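Local coordinates for putative uncharacterized protein (Pseudomonas putida, PDB 4J25), which probably hydroxylates prolyl residues of a protein substrate, as an iron- and 2-oxoglutarate-dependent prolyl-4-hydroxylase with a jellyroll fold, at residues E131-L136 against S216-F221; P170-Q175 against A210-L215; M178-G183 against G201-E206. One frame throughout, in Å; residues are numbered along the deposited sequence. Where two conformers were deposited one is given.

In the fold
All three contacts belong to the double-stranded beta helix of a 2-oxoglutarate oxygenase, and each brings a residue to the same N-oxalylglycine, the inhibitor that sits where 2-oxoglutarate is expected. Contact 1 pairs strands 129-137 and 214-222, whose Ser216, Thr218 and Trp220 line the ligand pocket; its centre lies about 18 Å from that of contact 2 and 19 Å from that of contact 3. Contact 2 uses the start of strand 214-222, where Arg214 holds one carboxylate of the ligand, its side chain about 9 Å from the manganese. Contact 3, on the other sheet, supplies His205 to the metal. Along the chain, contact 3 is nested within contact 2, and both within contact 1.

Contact 1 (E131-L136 against S216-F221); sequences ECHFAL and SLTGWF. With OGA (N-oxalylglycine), chain J.
Cys132 and Gly219 bring their CA atoms to 3.8 Å at the tightest point of an antiparallel strand pair in the larger sheet of the double-stranded beta helix. Either side of this non-hydrogen-bonded pair, Glu131 bonds with Trp220 and His133 with Thr218 through both their N-H and C=O groups; Ala135 and Ser216 repeat the pattern farther along. The glycine is what permits the close approach, because a side chain on it would run into Glu131 O and Cys132 CB.

The face carrying Cys132, Phe134 and Leu217 packs against helix 103-123. There Leu217 sets CD1 over one face of the Phe134 ring, 3.7 Å from its centroid; with CG anti to the backbone N (chi1 -175°), the branch reaches across to the neighbouring strand.

The opposite face looks into the ligand pocket. Thr218 and His133 run side by side here, and in the conformer given, one of two deposited, CG2 of the threonine lies over one face of the imidazole, 3.5 Å from His133 CE1. The ring's rotation is also fixed by His133 ND1, which donates to Phe134 O at 2.8 Å; the oxygen lies near the ring plane, whereas ND1 stands above the plane of the carbonyl. Trp220 turns an edge to O2 of the N-oxalylglycine while its NE1 bonds Asp148, a manganese ligand, so that it positions a first-shell residue.

Looser contacts finish this face. The partly exposed Glu131 extends past the indole, its OE2 staying 3.9 Å from Trp220 CE3 with the carboxylate and ring planes 74° apart. At the other end Ala135 CB meets Ser216 OG, and a water lies 2.6 Å from Ser216 OG and is weakly bonded to Ala135 O.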
loop_
_atom_site.group_PDB
_atom_site.type_symbol
_atom_site.label_atom_id
_atom_site.label_comp_id
_atom_site.label_asym_id
_atom_site.label_seq_id
_atom_site.Cartn_x
_atom_site.Cartn_y
_atom_site.Cartn_z
ATOM N N GLU A 131 2.729 -4.094 8.768
ATOM C CA GLU A 131 4.063 -4.444 8.344
ATOM C C GLU A 131 4.213 -3.960 6.910
ATOM O O GLU A 131 3.291 -4.082 6.099
ATOM C CB GLU A 131 4.300 -5.954 8.443
ATOM C CG GLU A 131 3.375 -6.778 7.536
ATOM C CD GLU A 131 3.709 -8.255 7.491
ATOM O OE1 GLU A 131 4.721 -8.665 8.093
ATOM O OE2 GLU A 131 2.950 -9.009 6.848
ATOM N N CYS A 132 5.373 -3.408 6.588
ATOM C CA CYS A 132 5.605 -2.952 5.232
ATOM C C CYS A 132 7.072 -3.006 4.840
ATOM O O CYS A 132 7.961 -3.226 5.679
ATOM C CB CYS A 132 5.048 -1.553 5.048
ATOM S SG CYS A 132 5.835 -0.353 6.090
ATOM N N HIS A 133 7.315 -2.861 3.539
ATOM C CA HIS A 133 8.661 -2.859 3.006
ATOM C C HIS A 133 8.625 -2.223 1.638
ATOM O O HIS A 133 7.546 -2.132 1.013
ATOM C CB HIS A 133 9.250 -4.275 2.935
ATOM C CG HIS A 133 8.589 -5.172 1.936
ATOM N ND1 HIS A 133 8.915 -5.165 0.594
ATOM C CD2 HIS A 133 7.649 -6.135 2.088
ATOM C CE1 HIS A 133 8.193 -6.072 -0.038
ATOM N NE2 HIS A 133 7.419 -6.673 0.845
ATOM N N PHE A 134 9.791 -1.786 1.180
ATOM C CA PHE A 134 9.909 -1.154 -0.131
ATOM C C PHE A 134 9.983 -2.214 -1.210
ATOM O O PHE A 134 10.347 -3.358 -0.945
ATOM C CB PHE A 134 11.149 -0.244 -0.216
ATOM C CG PHE A 134 11.025 1.019 0.577
ATOM C CD1 PHE A 134 10.270 2.076 0.109
ATOM C CD2 PHE A 134 11.638 1.141 1.800
ATOM C CE1 PHE A 134 10.150 3.242 0.847
ATOM C CE2 PHE A 134 11.520 2.294 2.535
ATOM C CZ PHE A 134 10.778 3.346 2.065
ATOM N N ALA A 135 9.619 -1.834 -2.430
ATOM C CA ALA A 135 9.716 -2.735 -3.564
ATOM C C ALA A 135 10.130 -1.942 -4.788
ATOM O O ALA A 135 9.567 -0.889 -5.075
ATOM C CB ALA A 135 8.365 -3.452 -3.802
ATOM N N LEU A 136 11.108 -2.450 -5.518
ATOM C CA LEU A 136 11.626 -1.753 -6.684
ATOM C C LEU A 136 11.653 -2.716 -7.859
ATOM O O LEU A 136 12.487 -3.615 -7.898
ATOM C CB LEU A 136 13.044 -1.241 -6.413
ATOM C CG LEU A 136 13.630 -0.352 -7.523
ATOM C CD1 LEU A 136 14.589 0.688 -6.951
ATOM C CD2 LEU A 136 14.331 -1.179 -8.603
ATOM N N SER A 216 7.617 1.340 -5.109
ATOM C CA SER A 216 6.454 1.335 -4.218
ATOM C C SER A 216 6.817 0.991 -2.770
ATOM O O SER A 216 7.919 0.545 -2.478
ATOM C CB SER A 216 5.428 0.318 -4.702
ATOM O OG SER A 216 6.032 -0.953 -4.770
ATOM N N LEU A 217 5.869 1.222 -1.874
ATOM C CA LEU A 217 5.987 0.846 -0.471
ATOM C C LEU A 217 4.735 0.017 -0.195
ATOM O O LEU A 217 3.621 0.525 -0.203
ATOM C CB LEU A 217 6.059 2.107 0.388
ATOM C CG LEU A 217 6.292 2.010 1.889
ATOM C CD1 LEU A 217 7.468 1.125 2.212
ATOM C CD2 LEU A 217 6.507 3.399 2.464
ATOM N N THR A 218 4.948 -1.279 -0.001
ATOM C CA THR A 218 3.862 -2.235 0.095
ATOM C C THR A 218 3.765 -2.795 1.518
ATOM O O THR A 218 4.779 -3.020 2.181
ATOM C CB THR A 218 4.060 -3.366 -0.929
ATOM O OG1 THR A 218 2.890 -4.188 -0.972
ATOM C CG2 THR A 218 5.283 -4.209 -0.588
ATOM N N GLY A 219 2.540 -3.010 1.993
ATOM C CA GLY A 219 2.344 -3.445 3.356
ATOM C C GLY A 219 1.001 -4.101 3.620
ATOM O O GLY A 219 0.138 -4.155 2.736
ATOM N N TRP A 220 0.825 -4.546 4.864
ATOM C CA TRP A 220 -0.387 -5.259 5.295
ATOM C C TRP A 220 -0.670 -4.977 6.741
ATOM O O TRP A 220 0.255 -4.970 7.574
ATOM C CB TRP A 220 -0.228 -6.767 5.091
ATOM C CG TRP A 220 0.030 -7.069 3.670
ATOM C CD1 TRP A 220 -0.896 -7.261 2.690
ATOM C CD2 TRP A 220 1.312 -7.158 3.043
ATOM N NE1 TRP A 220 -0.268 -7.472 1.492
ATOM C CE2 TRP A 220 1.090 -7.396 1.680
ATOM C CE3 TRP A 220 2.629 -7.029 3.503
ATOM C CZ2 TRP A 220 2.130 -7.541 0.776
ATOM C CZ3 TRP A 220 3.653 -7.162 2.615
ATOM C CH2 TRP A 220 3.405 -7.418 1.263
ATOM N N PHE A 221 -1.931 -4.680 7.023
ATOM C CA PHE A 221 -2.424 -4.641 8.383
ATOM C C PHE A 221 -2.813 -6.056 8.771
ATOM O O PHE A 221 -3.490 -6.751 7.996
ATOM C CB PHE A 221 -3.658 -3.741 8.493
ATOM C CG PHE A 221 -3.408 -2.297 8.161
ATOM C CD1 PHE A 221 -2.928 -1.431 9.132
ATOM C CD2 PHE A 221 -3.680 -1.802 6.899
ATOM C CE1 PHE A 221 -2.692 -0.094 8.843
ATOM C CE2 PHE A 221 -3.443 -0.473 6.603
ATOM C CZ PHE A 221 -2.957 0.383 7.584
HETATM C C1 OGA J . 2.284 -7.268 -3.482
HETATM C C2 OGA J . 1.612 -6.530 -4.598
HETATM C C4 OGA J . 1.418 -4.541 -6.049
HETATM C C5 OGA J . 2.034 -3.214 -6.336
HETATM O O1 OGA J . 3.406 -6.838 -3.086
HETATM O O2 OGA J . 1.724 -8.286 -2.938
HETATM O "O2'" OGA J . 0.652 -7.033 -5.163
HETATM O O3 OGA J . 1.322 -2.297 -6.815
HETATM N N1 OGA J . 2.090 -5.225 -4.995
HETATM O O4 OGA J . 3.254 -3.003 -6.101
HETATM O O HOH W 1 6.924 -1.144 -7.233
#

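Contact 2 (P170-Q175 against A210-L215); sequences PHDGGQ and AGRERL. With OGA (N-oxalylglycine), chain J.
Gly174 O takes two N-H groups from the same guanidinium, that of Arg214, whose terminal NH1/NH2 edge holds N-oxalylglycine in the pocket of this double-stranded beta helix. The stronger bond comes from Arg214 NE at 2.7 Å from Gly174 O, in the carbonyl plane and on a lone pair; NH2 adds a weak one. Arg214 reaches this place with its chain extended from CG to NE, its first torsion fully trans (chi1 -180°). NH2 is shared with the ligand's carboxylate: Arg214 NH1 donates to O4 of N-oxalylglycine at 2.9 Å, and NH2 to its O3 at 3.1 Å. The loop carbonyl thus fixes the rotation of the group that presents this pair of donors, as expected for the basic residue that holds the distal carboxylate of 2-oxoglutarate in this family. A leucine in place of Arg214 would probably leave that carboxylate without its positive partner and Gly174 O without both of these donors.

Farther out, the loop 170-175 closes on the turn before the strand. Gly211 N donates to Asp172 O at 2.8 Å, and Ala210 tucks its methyl close to that oxygen and to Gly174 CA. A side chain on Gly174 would collide with this methyl; the backbone of Gly174 also has a positive phi, which suits a glycine.

The methylenes of Arg212 lie against the carboxylate of Asp172. OD2, bonded to Gln169 N, lies at the edge of the guanidinium, near its plane, the two groups turned 85° to each other, while Arg212 NH1 goes to Glu166 O. Between the two charged ends there is only a long salt bridge, with Asp172 OD2 3.7 Å from Arg212 NH2; closer in, Arg212 CD rests 3.5 Å from Asp172 CG.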
loop_
_atom_site.group_PDB
_atom_site.type_symbol
_atom_site.label_atom_id
_atom_site.label_comp_id
_atom_site.label_asym_id
_atom_site.label_seq_id
_atom_site.Cartn_x
_atom_site.Cartn_y
_atom_site.Cartn_z
ATOM N N PRO A 170 1.418 6.795 -19.117
ATOM C CA PRO A 170 0.737 5.550 -19.491
ATOM C C PRO A 170 1.579 4.671 -20.402
ATOM O O PRO A 170 1.382 3.461 -20.441
ATOM C CB PRO A 170 -0.497 6.043 -20.251
ATOM C CG PRO A 170 -0.667 7.464 -19.840
ATOM C CD PRO A 170 0.714 7.974 -19.648
ATOM N N HIS A 171 2.498 5.282 -21.144
ATOM C CA HIS A 171 3.408 4.527 -22.004
ATOM C C HIS A 171 4.336 3.670 -21.148
ATOM O O HIS A 171 4.960 2.725 -21.638
ATOM C CB HIS A 171 4.227 5.486 -22.872
ATOM C CG HIS A 171 3.489 6.739 -23.227
ATOM N ND1 HIS A 171 3.629 7.908 -22.512
ATOM C CD2 HIS A 171 2.569 6.992 -24.188
ATOM C CE1 HIS A 171 2.842 8.836 -23.030
ATOM N NE2 HIS A 171 2.189 8.305 -24.049
ATOM N N ASP A 172 4.409 3.995 -19.857
ATOM C CA ASP A 172 5.326 3.318 -18.959
ATOM C C ASP A 172 4.774 1.997 -18.453
ATOM O O ASP A 172 5.525 1.155 -17.960
ATOM C CB ASP A 172 5.692 4.231 -17.785
ATOM C CG ASP A 172 6.569 5.398 -18.211
ATOM O OD1 ASP A 172 7.437 5.182 -19.084
ATOM O OD2 ASP A 172 6.395 6.521 -17.685
ATOM N N GLY A 173 3.469 1.798 -18.590
ATOM C CA GLY A 173 2.842 0.582 -18.095
ATOM C C GLY A 173 2.920 0.498 -16.579
ATOM O O GLY A 173 2.774 1.500 -15.881
ATOM N N GLY A 174 3.128 -0.711 -16.070
ATOM C CA GLY A 174 3.313 -0.918 -14.645
ATOM C C GLY A 174 2.096 -0.719 -13.758
ATOM O O GLY A 174 2.243 -0.561 -12.552
ATOM N N GLN A 175 0.894 -0.727 -14.323
ATOM C CA GLN A 175 -0.287 -0.522 -13.502
ATOM C C GLN A 175 -0.513 -1.710 -12.573
ATOM O O GLN A 175 -0.194 -2.853 -12.914
ATOM C CB GLN A 175 -1.544 -0.299 -14.350
ATOM C CG GLN A 175 -1.895 -1.447 -15.300
ATOM C CD GLN A 175 -1.401 -1.193 -16.718
ATOM O OE1 GLN A 175 -0.199 -1.255 -16.993
ATOM N NE2 GLN A 175 -2.326 -0.877 -17.616
ATOM N N ALA A 210 6.438 -2.792 -16.520
ATOM C CA ALA A 210 6.684 -1.386 -16.806
ATOM C C ALA A 210 7.906 -1.265 -17.689
ATOM O O ALA A 210 8.709 -2.190 -17.776
ATOM C CB ALA A 210 6.907 -0.612 -15.523
ATOM N N GLY A 211 8.047 -0.113 -18.330
ATOM C CA GLY A 211 9.198 0.145 -19.170
ATOM C C GLY A 211 10.280 0.890 -18.419
ATOM O O GLY A 211 11.317 1.197 -18.988
ATOM N N ARG A 212 10.041 1.197 -17.146
ATOM C CA ARG A 212 11.034 1.895 -16.336
ATOM C C ARG A 212 10.913 1.450 -14.881
ATOM O O ARG A 212 9.909 0.877 -14.489
ATOM C CB ARG A 212 10.871 3.414 -16.448
ATOM C CG ARG A 212 9.473 3.903 -16.113
ATOM C CD ARG A 212 9.370 5.435 -16.048
ATOM N NE ARG A 212 9.707 5.965 -14.723
ATOM C CZ ARG A 212 9.199 7.079 -14.191
ATOM N NH1 ARG A 212 9.574 7.466 -12.977
ATOM N NH2 ARG A 212 8.313 7.810 -14.854
ATOM N N GLU A 213 11.952 1.693 -14.095
ATOM C CA GLU A 213 11.963 1.255 -12.706
ATOM C C GLU A 213 10.705 1.710 -11.998
ATOM O O GLU A 213 10.318 2.875 -12.073
ATOM C CB GLU A 213 13.160 1.835 -11.966
ATOM C CG GLU A 213 14.491 1.338 -12.439
ATOM C CD GLU A 213 15.616 2.031 -11.714
ATOM O OE1 GLU A 213 15.373 2.540 -10.590
ATOM O OE2 GLU A 213 16.732 2.083 -12.268
ATOM N N ARG A 214 10.060 0.789 -11.306
ATOM C CA ARG A 214 8.813 1.108 -10.644
ATOM C C ARG A 214 8.964 0.951 -9.138
ATOM O O ARG A 214 9.233 -0.127 -8.649
ATOM C CB ARG A 214 7.716 0.209 -11.183
ATOM C CG ARG A 214 6.349 0.418 -10.596
ATOM C CD ARG A 214 5.613 -0.862 -10.824
ATOM N NE ARG A 214 4.174 -0.805 -10.637
ATOM C CZ ARG A 214 3.528 -1.221 -9.545
ATOM N NH1 ARG A 214 4.185 -1.667 -8.475
ATOM N NH2 ARG A 214 2.210 -1.158 -9.513
ATOM N N LEU A 215 8.751 2.044 -8.422
ATOM C CA LEU A 215 8.960 2.100 -6.984
ATOM C C LEU A 215 7.666 2.125 -6.185
ATOM O O LEU A 215 6.740 2.864 -6.525
ATOM C CB LEU A 215 9.744 3.359 -6.638
ATOM C CG LEU A 215 11.109 3.579 -7.272
ATOM C CD1 LEU A 215 11.760 4.774 -6.581
ATOM C CD2 LEU A 215 11.977 2.374 -7.169
HETATM C C1 OGA J . 2.284 -7.268 -3.482
HETATM C C2 OGA J . 1.612 -6.530 -4.598
HETATM C C4 OGA J . 1.418 -4.541 -6.049
HETATM C C5 OGA J . 2.034 -3.214 -6.336
HETATM O O1 OGA J . 3.406 -6.838 -3.086
HETATM O O2 OGA J . 1.724 -8.286 -2.938
HETATM O "O2'" OGA J . 0.652 -7.033 -5.163
HETATM O O3 OGA J . 1.322 -2.297 -6.815
HETATM N N1 OGA J . 2.090 -5.225 -4.995
HETATM O O4 OGA J . 3.254 -3.003 -6.101
#

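Contact 3 (M178-G183 against G201-E206); sequences MFLADG and GEVPHE. With MN (manganese (II) ion), chain I; OGA (N-oxalylglycine), chain J.
A single direct backbone hydrogen bond joins the segments: Phe179 N donates to Pro204 O at 3.0 Å and almost straight, 174° at the hydrogen. It lies next to the antiparallel, non-hydrogen-bonded pair of Met178 and His205. A water near Phe179 O and Glu202 O sits between the two segments beyond the end of the pairing.

Apolar packing gathers around Val203. Its CG1 is directed at the other segment and touches Met178 CB at 4.0 Å and Leu180 CD2 at 4.1 Å. Beside it, Pro204 CB lies 4.3 Å from Phe179 CB. Trp44 covers Met178 and Leu180 from strand 44-47, and Phe198 backs Met178 and Val203.

The Phe179 ring works through its rim. Pro204 O lies near the ring plane beside CD2, and the extended Glu206 side chain comes to the far end, its OE1 3.6 Å from Phe179 CZ, with the carboxylate plane steeply inclined to the ring. Arg145 adds a cation-pi contact.

Metal coordination falls to His205, whose imidazole leads away from Met178. Its ND1 donates to Val203 O at 3.0 Å, the oxygen lying in the ring plane, and this bond sets the rotation of the ring and leaves His205 NE2 for manganese at 2.1 Å. N-oxalylglycine chelates the same ion through O2 and O2', and a water 2.2 Å from the manganese takes another position. His146 and Asp148 complete the shell, so His205 is the distal histidine of the His-X-Asp...His facial triad that marks the 2-oxoglutarate oxygenases, with manganese presumably standing in for iron.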
loop_
_atom_site.group_PDB
_atom_site.type_symbol
_atom_site.label_atom_id
_atom_site.label_comp_id
_atom_site.label_asym_id
_atom_site.label_seq_id
_atom_site.Cartn_x
_atom_site.Cartn_y
_atom_site.Cartn_z
ATOM N N MET A 178 -6.639 -4.502 -10.583
ATOM C CA MET A 178 -7.455 -5.074 -9.530
ATOM C C MET A 178 -8.727 -5.658 -10.115
ATOM O O MET A 178 -9.405 -5.016 -10.915
ATOM C CB MET A 178 -7.834 -3.992 -8.524
ATOM C CG MET A 178 -6.637 -3.230 -7.977
ATOM S SD MET A 178 -7.128 -1.700 -7.174
ATOM C CE MET A 178 -7.770 -2.352 -5.648
ATOM N N PHE A 179 -9.030 -6.881 -9.714
ATOM C CA PHE A 179 -10.207 -7.576 -10.189
ATOM C C PHE A 179 -11.287 -7.476 -9.151
ATOM O O PHE A 179 -11.229 -8.097 -8.083
ATOM C CB PHE A 179 -9.840 -9.007 -10.558
ATOM C CG PHE A 179 -8.800 -9.066 -11.630
ATOM C CD1 PHE A 179 -9.159 -8.995 -12.963
ATOM C CD2 PHE A 179 -7.463 -9.115 -11.313
ATOM C CE1 PHE A 179 -8.193 -8.998 -13.956
ATOM C CE2 PHE A 179 -6.495 -9.128 -12.309
ATOM C CZ PHE A 179 -6.866 -9.064 -13.630
ATOM N N LEU A 180 -12.280 -6.655 -9.480
ATOM C CA LEU A 180 -13.308 -6.275 -8.531
ATOM C C LEU A 180 -14.525 -7.118 -8.783
ATOM O O LEU A 180 -14.485 -8.018 -9.613
ATOM C CB LEU A 180 -13.622 -4.793 -8.674
ATOM C CG LEU A 180 -12.371 -3.921 -8.662
ATOM C CD1 LEU A 180 -12.718 -2.444 -8.859
ATOM C CD2 LEU A 180 -11.574 -4.144 -7.364
ATOM N N ALA A 181 -15.597 -6.845 -8.047
ATOM C CA ALA A 181 -16.812 -7.645 -8.147
ATOM C C ALA A 181 -17.443 -7.454 -9.518
ATOM O O ALA A 181 -17.180 -6.462 -10.184
ATOM C CB ALA A 181 -17.789 -7.239 -7.059
ATOM N N ASP A 182 -18.257 -8.412 -9.939
ATOM C CA ASP A 182 -19.031 -8.282 -11.180
ATOM C C ASP A 182 -18.143 -8.274 -12.427
ATOM O O ASP A 182 -18.588 -7.896 -13.509
ATOM C CB ASP A 182 -19.880 -7.006 -11.143
ATOM N N GLY A 183 -16.892 -8.701 -12.277
ATOM C CA GLY A 183 -16.020 -8.867 -13.423
ATOM C C GLY A 183 -15.384 -7.554 -13.842
ATOM O O GLY A 183 -14.666 -7.479 -14.834
ATOM N N GLY A 201 -8.132 -10.660 1.455
ATOM C CA GLY A 201 -8.726 -11.942 1.130
ATOM C C GLY A 201 -9.689 -11.873 -0.038
ATOM O O GLY A 201 -10.192 -12.904 -0.486
ATOM N N GLU A 202 -9.944 -10.667 -0.541
ATOM C CA GLU A 202 -11.032 -10.460 -1.497
ATOM C C GLU A 202 -10.642 -9.992 -2.894
ATOM O O GLU A 202 -11.329 -10.318 -3.869
ATOM C CB GLU A 202 -12.035 -9.461 -0.938
ATOM C CG GLU A 202 -12.912 -8.845 -2.021
ATOM C CD GLU A 202 -14.005 -7.956 -1.458
ATOM O OE1 GLU A 202 -14.590 -7.167 -2.240
ATOM O OE2 GLU A 202 -14.283 -8.060 -0.234
ATOM N N VAL A 203 -9.584 -9.192 -3.015
ATOM C CA VAL A 203 -9.291 -8.585 -4.311
ATOM C C VAL A 203 -8.069 -9.187 -4.986
ATOM O O VAL A 203 -6.932 -8.868 -4.622
ATOM C CB VAL A 203 -9.077 -7.084 -4.185
ATOM C CG1 VAL A 203 -8.788 -6.477 -5.563
ATOM C CG2 VAL A 203 -10.288 -6.448 -3.572
ATOM N N PRO A 204 -8.300 -10.061 -5.981
ATOM C CA PRO A 204 -7.165 -10.545 -6.761
ATOM C C PRO A 204 -6.561 -9.373 -7.498
ATOM O O PRO A 204 -7.290 -8.436 -7.840
ATOM C CB PRO A 204 -7.799 -11.533 -7.739
ATOM C CG PRO A 204 -9.124 -11.858 -7.168
ATOM C CD PRO A 204 -9.571 -10.638 -6.456
ATOM N N HIS A 205 -5.259 -9.397 -7.728
ATOM C CA HIS A 205 -4.614 -8.273 -8.407
ATOM C C HIS A 205 -3.303 -8.717 -9.023
ATOM O O HIS A 205 -2.791 -9.785 -8.710
ATOM C CB HIS A 205 -4.395 -7.092 -7.458
ATOM C CG HIS A 205 -3.584 -7.429 -6.243
ATOM N ND1 HIS A 205 -4.133 -8.051 -5.143
ATOM C CD2 HIS A 205 -2.280 -7.223 -5.945
ATOM C CE1 HIS A 205 -3.197 -8.235 -4.227
ATOM N NE2 HIS A 205 -2.067 -7.729 -4.678
ATOM N N GLU A 206 -2.785 -7.907 -9.931
ATOM C CA GLU A 206 -1.534 -8.215 -10.596
ATOM C C GLU A 206 -0.841 -6.917 -10.962
ATOM O O GLU A 206 -1.436 -5.840 -10.884
ATOM C CB GLU A 206 -1.792 -9.060 -11.848
ATOM C CG GLU A 206 -2.527 -8.319 -12.919
ATOM C CD GLU A 206 -2.899 -9.185 -14.096
ATOM O OE1 GLU A 206 -3.536 -8.666 -15.030
ATOM O OE2 GLU A 206 -2.581 -10.388 -14.088
HETATM MN MN MN I . -0.269 -8.325 -3.778
HETATM C C1 OGA J . 2.284 -7.268 -3.482
HETATM C C2 OGA J . 1.612 -6.530 -4.598
HETATM C C4 OGA J . 1.418 -4.541 -6.049
HETATM C C5 OGA J . 2.034 -3.214 -6.336
HETATM O O1 OGA J . 3.406 -6.838 -3.086
HETATM O O2 OGA J . 1.724 -8.286 -2.938
HETATM O "O2'" OGA J . 0.652 -7.033 -5.163
HETATM O O3 OGA J . 1.322 -2.297 -6.815
HETATM N N1 OGA J . 2.090 -5.225 -4.995
HETATM O O4 OGA J . 3.254 -3.003 -6.101
HETATM O O HOH W 2 -12.759 -8.842 -6.029
HETATM O O HOH W 3 -0.406 -6.424 -2.586
#